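PDB 3NRA: aspartate aminotransferase from Rhodobacter sphaeroides, which probably catalyses the pyridoxal-phosphate-dependent transfer of an amino group from L-aspartate to 2-oxoglutarate, giving oxaloacetate and L-glutamate. Local coordinates for residues Glu38-His52 with Asn383-Arg397. Sequence-based numbering, arbitrary orientation. Where two conformers were deposited one is given.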
loop_
_atom_site.group_PDB
_atom_site.type_symbol
_atom_site.label_atom_id
_atom_site.label_comp_id
_atom_site.label_asym_id
_atom_site.label_seq_id
_atom_site.Cartn_x
_atom_site.Cartn_y
_atom_site.Cartn_z
ATOM N N GLU B 38 -39.921 -3.359 3.809
ATOM C CA GLU B 38 -39.519 -1.945 3.878
ATOM C C GLU B 38 -38.636 -1.687 5.112
ATOM O O GLU B 38 -38.742 -2.360 6.098
ATOM C CB GLU B 38 -40.765 -1.017 3.878
ATOM C CG GLU B 38 -41.655 -1.103 2.563
ATOM C CD GLU B 38 -42.897 -0.154 2.584
ATOM O OE1 GLU B 38 -42.842 0.939 3.209
ATOM O OE2 GLU B 38 -43.907 -0.504 1.947
ATOM N N GLY B 39 -37.725 -0.710 4.998
ATOM C CA GLY B 39 -36.862 -0.290 6.127
ATOM C C GLY B 39 -35.554 0.317 5.636
ATOM O O GLY B 39 -35.212 0.184 4.465
ATOM N N ARG B 40 -34.823 0.990 6.524
ATOM C CA ARG B 40 -33.572 1.653 6.133
ATOM C C ARG B 40 -32.510 0.599 5.794
ATOM O O ARG B 40 -32.270 -0.285 6.586
ATOM C CB ARG B 40 -33.056 2.564 7.251
ATOM C CG ARG B 40 -31.803 3.394 6.863
ATOM C CD ARG B 40 -31.329 4.328 8.039
ATOM N NE ARG B 40 -32.357 5.315 8.427
ATOM C CZ ARG B 40 -32.541 6.525 7.858
ATOM N NH1 ARG B 40 -31.761 6.960 6.848
ATOM N NH2 ARG B 40 -33.525 7.313 8.304
ATOM N N PRO B 41 -31.898 0.685 4.588
ATOM C CA PRO B 41 -30.831 -0.249 4.243
ATOM C C PRO B 41 -29.665 -0.174 5.213
ATOM O O PRO B 41 -29.310 0.911 5.655
ATOM C CB PRO B 41 -30.365 0.236 2.859
ATOM C CG PRO B 41 -31.462 1.038 2.334
ATOM C CD PRO B 41 -32.250 1.563 3.460
ATOM N N VAL B 42 -29.073 -1.315 5.524
ATOM C CA VAL B 42 -27.868 -1.360 6.331
ATOM C C VAL B 42 -26.881 -2.222 5.618
ATOM O O VAL B 42 -27.193 -3.343 5.218
ATOM C CB VAL B 42 -28.138 -1.916 7.741
ATOM C CG1 VAL B 42 -26.846 -1.991 8.542
ATOM C CG2 VAL B 42 -29.178 -1.020 8.493
ATOM N N ASP B 43 -25.692 -1.681 5.408
ATOM C CA ASP B 43 -24.570 -2.436 4.854
ATOM C C ASP B 43 -23.688 -2.923 6.012
ATOM O O ASP B 43 -22.867 -2.170 6.533
ATOM C CB ASP B 43 -23.771 -1.530 3.910
ATOM C CG ASP B 43 -22.601 -2.249 3.245
ATOM O OD1 ASP B 43 -22.270 -3.408 3.628
ATOM O OD2 ASP B 43 -21.995 -1.638 2.366
ATOM N N PHE B 44 -23.867 -4.186 6.407
ATOM C CA PHE B 44 -23.091 -4.783 7.513
ATOM C C PHE B 44 -21.723 -5.312 7.039
ATOM O O PHE B 44 -21.019 -5.988 7.821
ATOM C CB PHE B 44 -23.847 -5.974 8.153
ATOM C CG PHE B 44 -25.053 -5.605 8.935
ATOM C CD1 PHE B 44 -24.933 -4.992 10.180
ATOM C CD2 PHE B 44 -26.319 -5.995 8.510
ATOM C CE1 PHE B 44 -26.030 -4.735 10.944
ATOM C CE2 PHE B 44 -27.439 -5.689 9.274
ATOM C CZ PHE B 44 -27.281 -5.071 10.503
ATOM N N SER B 45 -21.341 -5.051 5.777
ATOM C CA SER B 45 -20.059 -5.562 5.269
ATOM C C SER B 45 -18.861 -4.859 5.906
ATOM O O SER B 45 -17.811 -5.450 6.038
ATOM C CB SER B 45 -19.988 -5.497 3.728
ATOM O OG SER B 45 -19.832 -4.177 3.264
ATOM N N HIS B 46 -19.040 -3.609 6.336
ATOM C CA HIS B 46 -17.999 -2.894 7.098
ATOM C C HIS B 46 -18.605 -1.849 8.048
ATOM O O HIS B 46 -19.825 -1.586 8.018
ATOM C CB HIS B 46 -16.998 -2.228 6.136
ATOM C CG HIS B 46 -17.618 -1.222 5.231
ATOM N ND1 HIS B 46 -17.839 0.083 5.613
ATOM C CD2 HIS B 46 -18.091 -1.331 3.966
ATOM C CE1 HIS B 46 -18.417 0.736 4.619
ATOM N NE2 HIS B 46 -18.591 -0.100 3.615
ATOM N N GLY B 47 -17.751 -1.248 8.875
ATOM C CA GLY B 47 -18.196 -0.248 9.872
ATOM C C GLY B 47 -18.718 1.065 9.281
ATOM O O GLY B 47 -18.298 1.486 8.196
ATOM N N ASP B 48 -19.632 1.698 10.016
ATOM C CA ASP B 48 -20.257 2.941 9.612
ATOM C C ASP B 48 -19.569 4.020 10.407
ATOM O O ASP B 48 -19.750 4.111 11.623
ATOM C CB ASP B 48 -21.758 2.895 9.927
ATOM C CG ASP B 48 -22.489 4.144 9.512
ATOM O OD1 ASP B 48 -21.875 5.228 9.431
ATOM O OD2 ASP B 48 -23.714 4.045 9.315
ATOM N N VAL B 49 -18.680 4.762 9.740
ATOM C CA VAL B 49 -17.900 5.779 10.421
ATOM C C VAL B 49 -18.675 7.126 10.493
ATOM O O VAL B 49 -18.127 8.133 10.985
ATOM C CB VAL B 49 -16.494 5.973 9.789
ATOM C CG1 VAL B 49 -15.736 4.633 9.746
ATOM C CG2 VAL B 49 -16.596 6.608 8.392
ATOM N N ASP B 50 -19.936 7.139 10.008
ATOM C CA ASP B 50 -20.879 8.229 10.316
ATOM C C ASP B 50 -21.590 7.971 11.659
ATOM O O ASP B 50 -21.735 8.864 12.446
ATOM C CB ASP B 50 -21.912 8.419 9.182
ATOM C CG ASP B 50 -21.260 8.745 7.834
ATOM O OD1 ASP B 50 -20.140 9.247 7.826
ATOM O OD2 ASP B 50 -21.855 8.471 6.788
ATOM N N ALA B 51 -21.976 6.720 11.916
ATOM C CA ALA B 51 -22.631 6.348 13.186
ATOM C C ALA B 51 -21.650 6.376 14.346
ATOM O O ALA B 51 -22.015 6.714 15.461
ATOM C CB ALA B 51 -23.276 4.957 13.078
ATOM N N HIS B 52 -20.421 5.963 14.089
ATOM C CA HIS B 52 -19.365 5.947 15.119
ATOM C C HIS B 52 -18.131 6.655 14.546
ATOM O O HIS B 52 -17.355 6.064 13.756
ATOM C CB HIS B 52 -19.078 4.502 15.533
ATOM C CG HIS B 52 -20.318 3.729 15.868
ATOM N ND1 HIS B 52 -20.948 3.829 17.090
ATOM C CD2 HIS B 52 -21.098 2.921 15.105
ATOM C CE1 HIS B 52 -22.034 3.078 17.085
ATOM N NE2 HIS B 52 -22.155 2.521 15.890
ATOM N N ASN B 383 -20.783 -6.810 10.364
ATOM C CA ASN B 383 -20.091 -5.796 11.146
ATOM C C ASN B 383 -21.149 -4.891 11.769
ATOM O O ASN B 383 -21.817 -4.135 11.056
ATOM C CB ASN B 383 -19.094 -4.991 10.274
ATOM C CG ASN B 383 -18.326 -3.928 11.077
ATOM O OD1 ASN B 383 -18.896 -3.251 11.934
ATOM N ND2 ASN B 383 -17.028 -3.768 10.777
ATOM N N PHE B 384 -21.291 -4.954 13.092
ATOM C CA PHE B 384 -22.356 -4.226 13.776
ATOM C C PHE B 384 -21.946 -2.861 14.342
ATOM O O PHE B 384 -22.702 -2.257 15.104
ATOM C CB PHE B 384 -23.046 -5.112 14.866
ATOM C CG PHE B 384 -22.146 -5.535 15.998
ATOM C CD1 PHE B 384 -21.995 -4.736 17.129
ATOM C CD2 PHE B 384 -21.518 -6.777 15.971
ATOM C CE1 PHE B 384 -21.184 -5.153 18.210
ATOM C CE2 PHE B 384 -20.735 -7.197 17.018
ATOM C CZ PHE B 384 -20.562 -6.369 18.156
ATOM N N SER B 385 -20.814 -2.318 13.910
ATOM C CA SER B 385 -20.513 -0.902 14.199
ATOM C C SER B 385 -21.339 -0.024 13.262
ATOM O O SER B 385 -20.848 0.480 12.244
ATOM C CB SER B 385 -19.021 -0.612 14.107
ATOM O OG SER B 385 -18.748 0.698 14.556
ATOM N N GLN B 386 -22.619 0.115 13.630
ATOM C CA GLN B 386 -23.666 0.686 12.789
ATOM C C GLN B 386 -24.504 1.622 13.626
ATOM O O GLN B 386 -24.375 1.656 14.871
ATOM C CB GLN B 386 -24.583 -0.409 12.251
ATOM C CG GLN B 386 -23.884 -1.516 11.417
ATOM C CD GLN B 386 -23.285 -0.996 10.131
ATOM O OE1 GLN B 386 -23.756 0.034 9.551
ATOM N NE2 GLN B 386 -22.220 -1.680 9.658
ATOM N N ASP B 387 -25.392 2.359 12.962
ATOM C CA ASP B 387 -26.482 3.034 13.653
ATOM C C ASP B 387 -27.281 1.977 14.439
ATOM O O ASP B 387 -27.662 0.973 13.879
ATOM C CB ASP B 387 -27.393 3.756 12.663
ATOM C CG ASP B 387 -28.596 4.421 13.347
ATOM O OD1 ASP B 387 -28.463 5.587 13.793
ATOM O OD2 ASP B 387 -29.678 3.791 13.426
ATOM N N HIS B 388 -27.482 2.221 15.742
ATOM C CA HIS B 388 -28.092 1.245 16.661
ATOM C C HIS B 388 -29.472 0.810 16.197
ATOM O O HIS B 388 -29.737 -0.360 16.052
ATOM C CB HIS B 388 -28.208 1.846 18.075
ATOM C CG HIS B 388 -28.636 0.866 19.127
ATOM N ND1 HIS B 388 -27.893 0.631 20.264
ATOM C CD2 HIS B 388 -29.733 0.076 19.230
ATOM C CE1 HIS B 388 -28.496 -0.280 21.007
ATOM N NE2 HIS B 388 -29.619 -0.625 20.409
ATOM N N GLU B 389 -30.359 1.759 16.019
ATOM C CA GLU B 389 -31.734 1.436 15.680
ATOM C C GLU B 389 -31.846 0.818 14.281
ATOM O O GLU B 389 -32.568 -0.152 14.099
ATOM C CB GLU B 389 -32.615 2.672 15.804
ATOM C CG GLU B 389 -32.770 3.117 17.272
ATOM C CD GLU B 389 -33.795 4.208 17.452
ATOM O OE1 GLU B 389 -34.236 4.800 16.419
ATOM O OE2 GLU B 389 -34.186 4.467 18.624
ATOM N N ALA B 390 -31.127 1.388 13.304
ATOM C CA ALA B 390 -31.115 0.836 11.931
ATOM C C ALA B 390 -30.597 -0.610 11.931
ATOM O O ALA B 390 -31.206 -1.470 11.335
ATOM C CB ALA B 390 -30.312 1.695 11.013
ATOM N N ALA B 391 -29.560 -0.877 12.715
ATOM C CA ALA B 391 -28.975 -2.214 12.804
ATOM C C ALA B 391 -29.963 -3.240 13.374
ATOM O O ALA B 391 -30.071 -4.353 12.874
ATOM C CB ALA B 391 -27.682 -2.179 13.669
ATOM N N VAL B 392 -30.672 -2.848 14.427
ATOM C CA VAL B 392 -31.623 -3.731 15.080
ATOM C C VAL B 392 -32.806 -4.050 14.139
ATOM O O VAL B 392 -33.116 -5.216 13.941
ATOM C CB VAL B 392 -32.127 -3.129 16.412
ATOM C CG1 VAL B 392 -33.333 -3.886 16.921
ATOM C CG2 VAL B 392 -30.977 -3.121 17.466
ATOM N N ALA B 393 -33.401 -2.996 13.532
ATOM C CA ALA B 393 -34.450 -3.138 12.481
ATOM C C ALA B 393 -34.001 -4.015 11.317
ATOM O O ALA B 393 -34.755 -4.839 10.871
ATOM C CB ALA B 393 -34.904 -1.759 11.954
ATOM N N ALA B 394 -32.749 -3.854 10.866
ATOM C CA ALA B 394 -32.188 -4.708 9.806
ATOM C C ALA B 394 -32.110 -6.180 10.249
ATOM O O ALA B 394 -32.482 -7.063 9.515
ATOM C CB ALA B 394 -30.780 -4.195 9.368
ATOM N N ALA B 395 -31.635 -6.406 11.457
ATOM C CA ALA B 395 -31.541 -7.748 12.013
ATOM C C ALA B 395 -32.903 -8.435 12.074
ATOM O O ALA B 395 -32.997 -9.635 11.800
ATOM C CB ALA B 395 -30.905 -7.709 13.404
ATOM N N ARG B 396 -33.949 -7.685 12.432
ATOM C CA ARG B 396 -35.294 -8.252 12.468
ATOM C C ARG B 396 -35.802 -8.621 11.078
ATOM O O ARG B 396 -36.499 -9.626 10.918
ATOM C CB ARG B 396 -36.256 -7.304 13.165
ATOM C CG ARG B 396 -35.959 -7.209 14.655
ATOM C CD ARG B 396 -37.047 -6.589 15.442
ATOM N NE ARG B 396 -38.344 -7.237 15.241
ATOM C CZ ARG B 396 -39.459 -6.848 15.845
ATOM N NH1 ARG B 396 -39.429 -5.848 16.742
ATOM N NH2 ARG B 396 -40.600 -7.470 15.581
ATOM N N ARG B 397 -35.396 -7.839 10.050
ATOM C CA ARG B 397 -35.701 -8.199 8.662
ATOM C C ARG B 397 -34.958 -9.496 8.252
ATOM O O ARG B 397 -35.514 -10.330 7.510
ATOM C CB ARG B 397 -35.361 -7.040 7.681
ATOM C CG ARG B 397 -36.131 -5.737 7.938
ATOM C CD ARG B 397 -36.172 -4.824 6.704
ATOM N NE ARG B 397 -34.854 -4.327 6.323
ATOM C CZ ARG B 397 -34.202 -3.330 6.936
ATOM N NH1 ARG B 397 -34.736 -2.681 8.000
ATOM N NH2 ARG B 397 -32.999 -2.964 6.490
HETATM O O HOH W 1 -37.312 -2.571 9.088
HETATM O O HOH W 2 -32.925 -0.739 9.185
HETATM O O HOH W 3 -24.600 0.432 6.675
HETATM O O HOH W 4 -15.361 -4.785 8.428
HETATM O O HOH W 5 -17.731 2.467 12.861
HETATM O O HOH W 6 -25.240 2.154 10.017
#
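Gln386 reaches across to the 38-52 backbone with a folded side chain: it leaves its own backbone away from that segment, but CG lies anti to the carbonyl carbon and a bend at chi2 (-65°) swings the amide back. NE2 donates to His46 O at 2.9 Å, with the acceptor in the amide plane, and also to Asn383 O in its own segment, so two bonds fix the rotation of the group. OE1 accepts from a water that also donates to Asp48 OD2 and accepts from Asp387 N. Losing this amide, as with an alanine here, would probably leave both His46 O and Asn383 O without their NE2 donor and open a gap beside the Phe44 ring, against which Gln386 CG packs.

The Phe44 ring lies with Val42 CG1 over one face, while Asn383 O and Ala391 O meet its edge in plane, Asn383 O lying 3.3 Å from Phe44 CD1. Ala394 CB touches both Phe44 CE2 and Val42 CG2. Further along, Ala394 CA and Gly39 C lie over the two faces of the Arg397 guanidinium, each displaced toward the rim; its NH2 donates to Arg40 O (2.8 Å) from above the carbonyl plane, and a water links NH1 to Arg40 O and Ala390 O.

At the opposite end, His52 NE2 donates to Gln386 O at 2.6 Å, and Asp48 N bonds almost straight on to Ser385 O. Ser385 OG, close to the His52 ring, is hydrogen-bonded to His312.

The contact joins edge strand 42-43, paired with strand 364-368, to the loop after strand 380-383 and the first part of helix 388-404, N-capped by Asp387. This small mixed sheet and its helices form the small domain of a fold-type I aminotransferase, apart from the large seven-stranded sheet. Helix 304-324 packs on Phe384, His388 and Ala395, while His46 stacks on Tyr74 of the second subunit.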